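Local coordinates for bsobi restriction endonuclease (Geobacillus stearothermophilus, PDB 1DC1), which cleaves double-stranded DNA at the degenerate sequence 5'-CYCGRG-3', cutting after the first cytosine, as a homodimeric type II restriction enzyme that encircles its DNA, at the interface of chains A and B. Numbering follows the deposited sequence. Chains: chain A/B, Bsobi restriction endonuclease.

The interface of chains A and B. Residues chain A 36, 39-40; chain B 102, 117, 120-121.
B:Arg117 reaches from helix 110-152 to A:Ser39 on helix 21-53, a helix-to-helix contact in the two-fold dimer interface of this type II restriction endonuclease, and shows how a small hydroxyl can receive a long cationic side chain. In the direct hydrogen bond, NH1 of the guanidinium donates to the A:Ser39 hydroxyl OG at 2.7 Å, with 149° at the hydrogen; NH2 adds a weak second bond. OG is tilted 17° out of the guanidinium plane. The hydroxyl lies between its own backbone N and carbonyl carbon (chi1 72°), from where it also donates to the backbone O of A:Asn36 at 2.8 Å, and is thus both donor and acceptor. Were A:Ser39 an alanine, NH1 would probably lose its direct acceptor across the interface and the A:Asn36 carbonyl its hydroxyl donor, leaving the guanidinium less firmly held. A water extends the polar network, 3.0 Å from B:Arg117 NH1 and 2.8 Å from the amide oxygen OD1 of A:Asn36. Within chain B the guanidinium lies face to face over the B:Phe102 ring, its CZ 3.4 Å above the centre, which probably limits its rotation, while the ring's CE1 reaches A:Thr40 OG1 at 3.6 Å. Apolar contacts flank the hydroxyl's carbon, where A:Ser39 CB meets B:Leu120 CD2 at 3.9 Å and also touches B:Phe121 CZ. The A:Asn36 amide stands nearly perpendicular to the B:Phe121 ring, OD1 lying 3.6 Å from CZ.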
# COMPACT_ATOMS: atom_id res chain seq x y z
N ASN A 36 -3.17 3.88 19.56
CA ASN A 36 -2.72 4.44 20.83
C ASN A 36 -2.35 3.31 21.78
O ASN A 36 -1.37 3.42 22.50
CB ASN A 36 -3.76 5.37 21.39
CG ASN A 36 -3.68 6.72 20.75
OD1 ASN A 36 -2.60 7.28 20.63
ND2 ASN A 36 -4.81 7.23 20.29
N SER A 39 1.06 2.04 20.69
CA SER A 39 2.12 3.05 20.70
C SER A 39 3.06 3.01 21.90
O SER A 39 4.27 3.27 21.78
CB SER A 39 1.52 4.47 20.59
OG SER A 39 0.85 4.88 21.78
N THR A 40 2.52 2.68 23.07
CA THR A 40 3.33 2.69 24.27
C THR A 40 4.68 1.96 24.23
O THR A 40 5.66 2.53 24.70
CB THR A 40 2.49 2.30 25.52
OG1 THR A 40 1.29 3.10 25.53
CG2 THR A 40 3.29 2.55 26.83
N PHE B 102 -1.83 9.88 28.57
CA PHE B 102 -0.37 9.89 28.43
C PHE B 102 0.40 11.05 29.08
O PHE B 102 1.42 10.83 29.75
CB PHE B 102 -0.03 9.79 26.93
CG PHE B 102 -0.61 8.56 26.28
CD1 PHE B 102 -0.13 7.30 26.62
CD2 PHE B 102 -1.60 8.66 25.33
CE1 PHE B 102 -0.63 6.15 26.00
CE2 PHE B 102 -2.10 7.50 24.71
CZ PHE B 102 -1.62 6.25 25.04
N ARG B 117 5.44 11.51 21.11
CA ARG B 117 4.24 11.00 20.44
C ARG B 117 3.98 11.72 19.15
O ARG B 117 3.58 11.10 18.16
CB ARG B 117 3.03 11.06 21.36
CG ARG B 117 3.11 9.88 22.31
CD ARG B 117 2.13 9.84 23.54
NE ARG B 117 2.36 8.54 24.21
CZ ARG B 117 1.83 7.39 23.81
NH1 ARG B 117 1.02 7.34 22.75
NH2 ARG B 117 2.19 6.27 24.41
N LEU B 120 6.53 10.12 16.69
CA LEU B 120 6.17 8.76 16.39
C LEU B 120 5.02 8.72 15.35
O LEU B 120 5.11 7.95 14.40
CB LEU B 120 5.71 8.05 17.67
CG LEU B 120 5.28 6.59 17.45
CD1 LEU B 120 6.57 5.82 17.08
CD2 LEU B 120 4.55 6.02 18.71
N PHE B 121 3.95 9.51 15.54
CA PHE B 121 2.85 9.50 14.57
C PHE B 121 3.21 10.26 13.28
O PHE B 121 2.82 9.85 12.19
CB PHE B 121 1.54 10.04 15.22
CG PHE B 121 1.02 9.17 16.37
CD1 PHE B 121 1.00 7.78 16.26
CD2 PHE B 121 0.68 9.73 17.56
CE1 PHE B 121 0.67 6.98 17.35
CE2 PHE B 121 0.35 8.95 18.64
CZ PHE B 121 0.34 7.58 18.55
O HOH W 1 -1.01 9.24 21.75